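Local atomic coordinates of SspB protein (Streptomyces clavuligerus, PDB entry 6JUF), a protein that probably acts as a metal-dependent DNase of the SspABCD-SspE phosphorothioation-sensing system that defends bacteria against phages. Residues S12-H17 and A128-V133; F143-L148 and D172-T177; S228-I233 and D315-N320. All coordinates share one frame; numbering follows the deposited sequence.

Contact 1: S12-H17 and A128-V133; sequences SSFARH and APSWYV
One face of the Phe14 ring is taken by Pro129, whose CG sits 3.8 Å from the ring centroid and 26° off the normal, a CH-pi contact displaced toward the rim, with Phe14 CZ nearest. At the edge of the same ring, near its plane, lies Ser130 OG, 3.6 Å from Phe14 CD1; Ser12 OG is a further in-plane neighbour within the loop. The His17 ring carries Ala15 CA over one face, and its NE2 meets the edge of the Trp131 indole at CH2, 3.6 Å away. These two rings approach tip to tip with planes at 76°, an oblique pair. With chi1 at 41°, His17 CG is carried toward the indole.

The polar link between the segments is indirect: a water donates to Ser13 O at 2.8 Å and accepts from Ser130 N at 3.2 Å, so a first-turn amide of helix 129-137 is joined to the loop. Ser13 O also lies 3.1 Å from Pro129 CG. His17 NE2 and Ser130 OG find their strongest polar partner in Asp172, on helix 166-180, which also binds Ala15 N.

Ala128 is the N-cap residue, and the arrangement is that of an irregular loop laid against a helix N terminus. His17 precedes Glu18, seen binding magnesium in this protein though none is bound to this chain; their side chains are about 6 Å apart, so the packing borders that site.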
loop_
_atom_site.group_PDB
_atom_site.type_symbol
_atom_site.label_atom_id
_atom_site.label_comp_id
_atom_site.label_asym_id
_atom_site.label_seq_id
_atom_site.Cartn_x
_atom_site.Cartn_y
_atom_site.Cartn_z
ATOM N N SER B 12 11.829 -25.117 -8.352
ATOM C CA SER B 12 12.219 -25.425 -6.972
ATOM C C SER B 12 12.884 -24.172 -6.368
ATOM O O SER B 12 14.087 -23.968 -6.420
ATOM C CB SER B 12 13.178 -26.627 -6.938
ATOM O OG SER B 12 13.467 -26.885 -5.591
ATOM N N SER B 13 12.063 -23.261 -5.891
ATOM C CA SER B 13 12.528 -22.044 -5.293
ATOM C C SER B 13 11.808 -21.854 -3.966
ATOM O O SER B 13 10.585 -21.668 -3.946
ATOM C CB SER B 13 12.260 -20.853 -6.245
ATOM O OG SER B 13 12.702 -19.628 -5.657
ATOM N N PHE B 14 12.566 -21.871 -2.857
ATOM C CA PHE B 14 11.995 -21.751 -1.498
ATOM C C PHE B 14 12.802 -20.757 -0.656
ATOM O O PHE B 14 14.046 -20.798 -0.648
ATOM C CB PHE B 14 11.998 -23.139 -0.795
ATOM C CG PHE B 14 11.170 -24.157 -1.533
ATOM C CD1 PHE B 14 9.796 -24.318 -1.232
ATOM C CD2 PHE B 14 11.742 -24.907 -2.571
ATOM C CE1 PHE B 14 9.037 -25.211 -1.985
ATOM C CE2 PHE B 14 10.969 -25.816 -3.271
ATOM C CZ PHE B 14 9.640 -25.958 -2.985
ATOM N N ALA B 15 12.073 -19.848 -0.006
ATOM C CA ALA B 15 12.595 -18.927 1.029
ATOM C C ALA B 15 13.634 -17.952 0.484
ATOM O O ALA B 15 14.376 -17.389 1.254
ATOM C CB ALA B 15 13.146 -19.710 2.226
ATOM N N ARG B 16 13.715 -17.755 -0.830
ATOM C CA ARG B 16 14.728 -16.794 -1.357
ATOM C C ARG B 16 14.340 -15.341 -1.037
ATOM O O ARG B 16 15.185 -14.424 -1.176
ATOM C CB ARG B 16 14.837 -16.942 -2.879
ATOM C CG ARG B 16 15.141 -18.353 -3.347
ATOM C CD ARG B 16 16.580 -18.584 -3.617
ATOM N NE ARG B 16 16.824 -19.935 -4.171
ATOM C CZ ARG B 16 17.604 -20.162 -5.232
ATOM N NH1 ARG B 16 18.224 -19.135 -5.877
ATOM N NH2 ARG B 16 17.794 -21.405 -5.678
ATOM N N HIS B 17 13.093 -15.088 -0.593
ATOM C CA HIS B 17 12.667 -13.767 -0.137
ATOM C C HIS B 17 13.124 -13.511 1.279
ATOM O O HIS B 17 12.957 -12.400 1.814
ATOM C CB HIS B 17 11.129 -13.710 -0.156
ATOM C CG HIS B 17 10.496 -14.997 0.352
ATOM N ND1 HIS B 17 10.488 -15.322 1.680
ATOM C CD2 HIS B 17 9.900 -16.067 -0.326
ATOM C CE1 HIS B 17 9.869 -16.558 1.811
ATOM N NE2 HIS B 17 9.528 -16.972 0.577
ATOM N N ALA B 128 7.055 -19.562 -7.178
ATOM C CA ALA B 128 6.551 -19.630 -5.791
ATOM C C ALA B 128 5.845 -20.937 -5.460
ATOM O O ALA B 128 4.615 -20.951 -5.272
ATOM C CB ALA B 128 5.659 -18.398 -5.480
ATOM N N PRO B 129 6.596 -22.053 -5.439
ATOM C CA PRO B 129 5.894 -23.354 -5.244
ATOM C C PRO B 129 5.032 -23.411 -3.996
ATOM O O PRO B 129 3.983 -24.050 -3.994
ATOM C CB PRO B 129 7.047 -24.376 -5.230
ATOM C CG PRO B 129 8.334 -23.530 -5.039
ATOM C CD PRO B 129 8.035 -22.225 -5.764
ATOM N N SER B 130 5.502 -22.805 -2.914
ATOM C CA SER B 130 4.742 -22.844 -1.637
ATOM C C SER B 130 3.400 -22.170 -1.779
ATOM O O SER B 130 2.372 -22.658 -1.257
ATOM C CB SER B 130 5.531 -22.288 -0.451
ATOM O OG SER B 130 6.572 -23.188 -0.123
ATOM N N TRP B 131 3.409 -21.043 -2.484
ATOM C CA TRP B 131 2.127 -20.357 -2.795
ATOM C C TRP B 131 1.230 -21.192 -3.669
ATOM O O TRP B 131 0.003 -21.255 -3.444
ATOM C CB TRP B 131 2.415 -19.048 -3.549
ATOM C CG TRP B 131 2.765 -17.863 -2.637
ATOM C CD1 TRP B 131 1.989 -16.749 -2.443
ATOM C CD2 TRP B 131 4.010 -17.624 -1.887
ATOM N NE1 TRP B 131 2.635 -15.820 -1.633
ATOM C CE2 TRP B 131 3.861 -16.325 -1.245
ATOM C CE3 TRP B 131 5.219 -18.339 -1.699
ATOM C CZ2 TRP B 131 4.863 -15.778 -0.432
ATOM C CZ3 TRP B 131 6.200 -17.803 -0.870
ATOM C CH2 TRP B 131 6.034 -16.568 -0.229
ATOM N N TYR B 132 1.811 -21.801 -4.693
ATOM C CA TYR B 132 1.051 -22.708 -5.576
ATOM C C TYR B 132 0.399 -23.872 -4.773
ATOM O O TYR B 132 -0.780 -24.137 -4.920
ATOM C CB TYR B 132 1.920 -23.232 -6.752
ATOM C CG TYR B 132 1.035 -23.951 -7.742
ATOM C CD1 TYR B 132 0.751 -25.322 -7.599
ATOM C CD2 TYR B 132 0.516 -23.273 -8.854
ATOM C CE1 TYR B 132 -0.069 -25.969 -8.518
ATOM C CE2 TYR B 132 -0.330 -23.917 -9.758
ATOM C CZ TYR B 132 -0.626 -25.241 -9.566
ATOM O OH TYR B 132 -1.433 -25.871 -10.459
ATOM N N VAL B 133 1.137 -24.523 -3.875
ATOM C CA VAL B 133 0.521 -25.570 -3.026
ATOM C C VAL B 133 -0.615 -24.952 -2.202
ATOM O O VAL B 133 -1.713 -25.495 -2.140
ATOM C CB VAL B 133 1.561 -26.209 -2.061
ATOM C CG1 VAL B 133 0.830 -27.232 -1.135
ATOM C CG2 VAL B 133 2.639 -26.935 -2.867
HETATM O O HOH W 1 8.200 -21.115 -2.511
#

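Contact 2: F143-L148 and D172-T177; sequences FTLADL and DVDCIT
Leu145 CD2 touches a hydroxyl that is already engaged within its own helix: it lies 3.5 Å from Thr177 OG1, which donates to Val173 O at 2.9 Å. That carbonyl also accepts from Thr177 N, the two donors arriving on opposite faces of its plane. With OG1 anti to the carbonyl carbon (chi1 -51°), the hydroxyl lies beside the backbone N and can bond back one turn.

Most of the remaining contact is apolar. The side chains of Leu145 and Val173 run alongside one another, pointing opposite ways, with Leu145 CD2 3.7 Å from Val173 CG1, while Leu148 crosses Val173 obliquely, Leu148 CG lying 3.9 Å from Val173 CG2. Val173 CG1 serves Leu145 and also nears Leu148 CD2; CG2 faces Leu148. At the margin, Leu145 CD1 comes to 4.0 Å from Asp174 OD1.

A capping box sets the start of helix 145-159: Asp147 N donates to Thr144 OG1 (156°), and Thr144 N donates to Asp147 OD2 (170°), which it meets from above the carboxylate plane.

Helices 145-159 and 166-180 therefore pack through the first turn of one and the middle of the other. Trp219 of strand 218-221 touches both Leu145 and Thr177, and helix 129-137 adjoins Leu148 through Ala134 and Ile176 through Trp131.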
loop_
_atom_site.group_PDB
_atom_site.type_symbol
_atom_site.label_atom_id
_atom_site.label_comp_id
_atom_site.label_asym_id
_atom_site.label_seq_id
_atom_site.Cartn_x
_atom_site.Cartn_y
_atom_site.Cartn_z
ATOM N N PHE B 143 -6.166 -23.850 8.489
ATOM C CA PHE B 143 -4.973 -24.590 8.856
ATOM C C PHE B 143 -4.172 -23.866 9.933
ATOM O O PHE B 143 -4.174 -22.622 10.016
ATOM C CB PHE B 143 -4.079 -24.761 7.625
ATOM C CG PHE B 143 -3.896 -23.486 6.844
ATOM C CD1 PHE B 143 -2.843 -22.620 7.144
ATOM C CD2 PHE B 143 -4.789 -23.134 5.833
ATOM C CE1 PHE B 143 -2.666 -21.435 6.411
ATOM C CE2 PHE B 143 -4.633 -21.969 5.113
ATOM C CZ PHE B 143 -3.588 -21.111 5.406
ATOM N N THR B 144 -3.376 -24.629 10.663
ATOM C CA THR B 144 -2.266 -24.004 11.391
ATOM C C THR B 144 -1.095 -23.860 10.411
ATOM O O THR B 144 -1.045 -24.513 9.355
ATOM C CB THR B 144 -1.816 -24.905 12.559
ATOM O OG1 THR B 144 -1.271 -26.149 12.065
ATOM C CG2 THR B 144 -2.984 -25.135 13.492
ATOM N N LEU B 145 -0.149 -22.997 10.760
ATOM C CA LEU B 145 1.056 -22.860 9.943
ATOM C C LEU B 145 1.817 -24.195 9.826
ATOM O O LEU B 145 2.355 -24.528 8.754
ATOM C CB LEU B 145 1.930 -21.658 10.433
ATOM C CG LEU B 145 1.140 -20.323 10.368
ATOM C CD1 LEU B 145 2.012 -19.108 10.667
ATOM C CD2 LEU B 145 0.372 -20.109 9.039
ATOM N N ALA B 146 1.835 -24.974 10.915
ATOM C CA ALA B 146 2.449 -26.333 10.905
ATOM C C ALA B 146 1.759 -27.231 9.878
ATOM O O ALA B 146 2.418 -27.993 9.151
ATOM C CB ALA B 146 2.427 -26.946 12.313
ATOM N N ASP B 147 0.413 -27.176 9.845
ATOM C CA ASP B 147 -0.366 -27.976 8.878
ATOM C C ASP B 147 -0.034 -27.647 7.425
ATOM O O ASP B 147 0.250 -28.561 6.608
ATOM C CB ASP B 147 -1.892 -27.797 8.997
ATOM C CG ASP B 147 -2.466 -28.329 10.314
ATOM O OD1 ASP B 147 -1.884 -29.236 10.981
ATOM O OD2 ASP B 147 -3.541 -27.763 10.642
ATOM N N LEU B 148 0.036 -26.346 7.134
ATOM C CA LEU B 148 0.405 -25.933 5.787
ATOM C C LEU B 148 1.836 -26.316 5.419
ATOM O O LEU B 148 2.127 -26.784 4.317
ATOM C CB LEU B 148 0.157 -24.444 5.582
ATOM C CG LEU B 148 0.439 -23.943 4.162
ATOM C CD1 LEU B 148 -0.423 -24.665 3.113
ATOM C CD2 LEU B 148 0.192 -22.443 4.123
ATOM N N ASP B 172 8.552 -19.887 3.958
ATOM C CA ASP B 172 7.551 -19.540 2.904
ATOM C C ASP B 172 6.174 -19.357 3.555
ATOM O O ASP B 172 5.427 -18.425 3.208
ATOM C CB ASP B 172 7.441 -20.620 1.826
ATOM C CG ASP B 172 8.571 -20.598 0.841
ATOM O OD1 ASP B 172 9.345 -19.608 0.833
ATOM O OD2 ASP B 172 8.663 -21.562 0.060
ATOM N N VAL B 173 5.820 -20.235 4.479
ATOM C CA VAL B 173 4.500 -20.149 5.096
ATOM C C VAL B 173 4.371 -18.908 5.900
ATOM O O VAL B 173 3.337 -18.236 5.875
ATOM C CB VAL B 173 4.205 -21.429 5.900
ATOM C CG1 VAL B 173 2.943 -21.296 6.730
ATOM C CG2 VAL B 173 4.023 -22.588 4.929
ATOM N N ASP B 174 5.421 -18.570 6.631
ATOM C CA ASP B 174 5.482 -17.262 7.328
ATOM C C ASP B 174 5.304 -16.086 6.384
ATOM O O ASP B 174 4.532 -15.154 6.665
ATOM C CB ASP B 174 6.809 -17.081 8.069
ATOM C CG ASP B 174 6.863 -17.881 9.348
ATOM O OD1 ASP B 174 5.796 -18.306 9.839
ATOM O OD2 ASP B 174 7.956 -18.106 9.877
ATOM N N CYS B 175 5.954 -16.138 5.235
ATOM C CA CYS B 175 5.866 -15.047 4.235
ATOM C C CYS B 175 4.479 -14.960 3.624
ATOM O O CYS B 175 3.955 -13.849 3.401
ATOM C CB CYS B 175 6.890 -15.296 3.133
ATOM S SG CYS B 175 7.101 -13.771 2.121
ATOM N N ILE B 176 3.869 -16.114 3.331
ATOM C CA ILE B 176 2.482 -16.146 2.763
ATOM C C ILE B 176 1.529 -15.443 3.761
ATOM O O ILE B 176 0.718 -14.624 3.369
ATOM C CB ILE B 176 2.036 -17.615 2.552
ATOM C CG1 ILE B 176 2.724 -18.210 1.329
ATOM C CG2 ILE B 176 0.509 -17.679 2.370
ATOM C CD1 ILE B 176 2.708 -19.737 1.197
ATOM N N THR B 177 1.683 -15.719 5.059
ATOM C CA THR B 177 0.813 -15.095 6.075
ATOM C C THR B 177 1.015 -13.572 6.117
ATOM O O THR B 177 0.037 -12.829 6.061
ATOM C CB THR B 177 1.139 -15.667 7.465
ATOM O OG1 THR B 177 1.123 -17.104 7.376
ATOM C CG2 THR B 177 0.101 -15.261 8.491
#

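Contact 3: S228-I233 and D315-N320; sequences SLPARI and DEQYDN
Arg232 NE donates to Gln317 OE1 at 2.8 Å with an angle of 157°, lying in the plane of the amide carbonyl while the oxygen lies near the guanidinium plane. A second donor of the same arginine, NH2, reaches this oxygen in a weak bond of 3.2 Å. A water donates to Gln317 OE1 at 2.8 Å and accepts from Arg232 N, so the one oxygen serves both backbone and side chain of the arginine. The amide and guanidinium planes are turned 68° apart. Gln317 is bent at chi2 (60°), which sets CD off the extended path, and its NE2 packs against the Pro230 ring, 3.4 Å from CB.

Arg232 NH1 and Glu316 OE1 are 4.6 Å apart, beyond a salt bridge. A water accepts from Arg232 NH1 at 3.0 Å; its link onward to Glu316 OE1 is unusually short and therefore doubtful. The carboxylate has a further partner in His286 NE2. Over one guanidinium face lie Glu316 O and Gln317 CA, so the backbone of the 315-320 segment passes across the arginine.

Ile233 CD1 meets the edge of the Tyr318 ring 4.2 Å from CE2, and Tyr318 OH is hydrogen-bonded to Ser109. A Schellman motif ends helix 306-317, with Asn320 N bonded to Asp315 O, Asp319 N to Glu316 O, and Asp319 at C-prime.

The contact thus joins the start of helix 231-243 to the end of helix 306-317. Trp111 of helix 107-118 packs on Ile233, and Glu195 of the second subunit touches Pro230 and Gln317.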
loop_
_atom_site.group_PDB
_atom_site.type_symbol
_atom_site.label_atom_id
_atom_site.label_comp_id
_atom_site.label_asym_id
_atom_site.label_seq_id
_atom_site.Cartn_x
_atom_site.Cartn_y
_atom_site.Cartn_z
ATOM N N SER B 228 -13.671 -5.864 -4.635
ATOM C CA SER B 228 -12.416 -5.304 -5.210
ATOM C C SER B 228 -11.832 -5.992 -6.444
ATOM O O SER B 228 -10.854 -5.472 -6.998
ATOM C CB SER B 228 -11.298 -5.172 -4.137
ATOM O OG SER B 228 -10.755 -6.449 -3.900
ATOM N N LEU B 229 -12.442 -7.095 -6.884
ATOM C CA LEU B 229 -11.909 -7.935 -8.003
ATOM C C LEU B 229 -12.723 -7.625 -9.246
ATOM O O LEU B 229 -13.885 -8.084 -9.362
ATOM C CB LEU B 229 -11.965 -9.403 -7.626
ATOM C CG LEU B 229 -11.559 -10.422 -8.717
ATOM C CD1 LEU B 229 -10.212 -10.109 -9.356
ATOM C CD2 LEU B 229 -11.663 -11.844 -8.127
ATOM N N PRO B 230 -12.158 -6.811 -10.156
ATOM C CA PRO B 230 -12.966 -6.422 -11.332
ATOM C C PRO B 230 -13.297 -7.640 -12.234
ATOM O O PRO B 230 -12.488 -8.583 -12.407
ATOM C CB PRO B 230 -12.086 -5.388 -12.094
ATOM C CG PRO B 230 -11.108 -4.925 -11.065
ATOM C CD PRO B 230 -10.860 -6.134 -10.163
ATOM N N ALA B 231 -14.501 -7.575 -12.852
ATOM C CA ALA B 231 -14.902 -8.587 -13.854
ATOM C C ALA B 231 -13.890 -8.817 -14.967
ATOM O O ALA B 231 -13.649 -9.970 -15.335
ATOM C CB ALA B 231 -16.250 -8.193 -14.449
ATOM N N ARG B 232 -13.275 -7.746 -15.495
ATOM C CA ARG B 232 -12.304 -7.943 -16.566
ATOM C C ARG B 232 -11.007 -8.615 -16.074
ATOM O O ARG B 232 -10.322 -9.252 -16.825
ATOM C CB ARG B 232 -11.994 -6.626 -17.300
ATOM C CG ARG B 232 -13.226 -6.217 -18.152
ATOM C CD ARG B 232 -12.941 -4.969 -18.990
ATOM N NE ARG B 232 -12.936 -3.790 -18.154
ATOM C CZ ARG B 232 -13.324 -2.558 -18.522
ATOM N NH1 ARG B 232 -13.802 -2.330 -19.734
ATOM N NH2 ARG B 232 -13.263 -1.554 -17.661
ATOM N N ILE B 233 -10.689 -8.465 -14.766
ATOM C CA ILE B 233 -9.514 -9.224 -14.251
ATOM C C ILE B 233 -9.815 -10.739 -14.169
ATOM O O ILE B 233 -9.008 -11.579 -14.575
ATOM C CB ILE B 233 -9.015 -8.688 -12.877
ATOM C CG1 ILE B 233 -8.538 -7.222 -12.934
ATOM C CG2 ILE B 233 -7.912 -9.617 -12.308
ATOM C CD1 ILE B 233 -7.365 -6.964 -13.869
ATOM N N ASP B 315 -6.354 -5.018 -21.297
ATOM C CA ASP B 315 -5.999 -3.672 -21.662
ATOM C C ASP B 315 -7.221 -2.776 -21.580
ATOM O O ASP B 315 -7.077 -1.589 -21.210
ATOM C CB ASP B 315 -5.388 -3.651 -23.050
ATOM C CG ASP B 315 -4.475 -2.439 -23.273
ATOM O OD1 ASP B 315 -3.887 -1.973 -22.265
ATOM O OD2 ASP B 315 -4.298 -2.016 -24.417
ATOM N N GLU B 316 -8.401 -3.287 -21.899
ATOM C CA GLU B 316 -9.608 -2.472 -21.776
ATOM C C GLU B 316 -9.827 -2.019 -20.347
ATOM O O GLU B 316 -10.271 -0.890 -20.084
ATOM C CB GLU B 316 -10.790 -3.262 -22.230
ATOM C CG GLU B 316 -10.784 -3.391 -23.735
ATOM C CD GLU B 316 -11.697 -4.473 -24.199
ATOM O OE1 GLU B 316 -12.639 -4.752 -23.447
ATOM O OE2 GLU B 316 -11.510 -4.975 -25.342
ATOM N N GLN B 317 -9.537 -2.900 -19.399
ATOM C CA GLN B 317 -9.679 -2.591 -18.016
ATOM C C GLN B 317 -8.816 -1.409 -17.599
ATOM O O GLN B 317 -9.123 -0.717 -16.639
ATOM C CB GLN B 317 -9.276 -3.836 -17.208
ATOM C CG GLN B 317 -9.291 -3.668 -15.670
ATOM C CD GLN B 317 -10.648 -3.297 -15.062
ATOM O OE1 GLN B 317 -11.688 -3.480 -15.656
ATOM N NE2 GLN B 317 -10.618 -2.819 -13.783
ATOM N N TYR B 318 -7.743 -1.178 -18.340
ATOM C CA TYR B 318 -6.840 -0.052 -18.055
ATOM C C TYR B 318 -6.822 1.018 -19.137
ATOM O O TYR B 318 -5.814 1.738 -19.303
ATOM C CB TYR B 318 -5.411 -0.583 -17.785
ATOM C CG TYR B 318 -5.360 -1.335 -16.495
ATOM C CD1 TYR B 318 -5.168 -0.662 -15.307
ATOM C CD2 TYR B 318 -5.631 -2.710 -16.449
ATOM C CE1 TYR B 318 -5.131 -1.333 -14.101
ATOM C CE2 TYR B 318 -5.632 -3.404 -15.262
ATOM C CZ TYR B 318 -5.378 -2.712 -14.091
ATOM O OH TYR B 318 -5.379 -3.351 -12.872
ATOM N N ASP B 319 -7.948 1.149 -19.819
ATOM C CA ASP B 319 -8.113 2.218 -20.812
ATOM C C ASP B 319 -7.149 2.142 -21.993
ATOM O O ASP B 319 -6.724 3.197 -22.525
ATOM C CB ASP B 319 -8.073 3.570 -20.107
ATOM C CG ASP B 319 -9.471 4.072 -19.735
ATOM O OD1 ASP B 319 -10.481 3.322 -19.834
ATOM O OD2 ASP B 319 -9.569 5.229 -19.361
ATOM N N ASN B 320 -6.852 0.903 -22.428
ATOM C CA ASN B 320 -6.126 0.655 -23.665
ATOM C C ASN B 320 -4.792 1.368 -23.688
ATOM O O ASN B 320 -4.490 2.208 -24.550
ATOM C CB ASN B 320 -7.053 1.009 -24.842
ATOM C CG ASN B 320 -8.314 0.164 -24.823
ATOM O OD1 ASN B 320 -9.444 0.703 -24.837
ATOM N ND2 ASN B 320 -8.151 -1.138 -24.772
HETATM O O HOH W 2 -13.989 -4.929 -15.000
HETATM O O HOH W 3 -14.497 -4.251 -21.937
#

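In the fold
From the N terminus, contact 1 brings the loop after helix 5-9 back against the start of helix 129-137, closing a span of 110 residues. Contact 2 follows in series and closes 23 intervening residues: the rest of helix 145-159, the connecting loop and the start of helix 166-180. Contact 3 comes last, closing 81 residues that include the antiparallel sheet of 250-253, 298-302 and 289-293. The three spans neither nest nor cross. Contacts 1 and 2 have centres 12 Å apart and touch through Asp172, shared by both, and through Trp131 packing on Ile176. Contact 3 lies on the opposite side of the chain's centre, its nearest atoms about 16 Å from either.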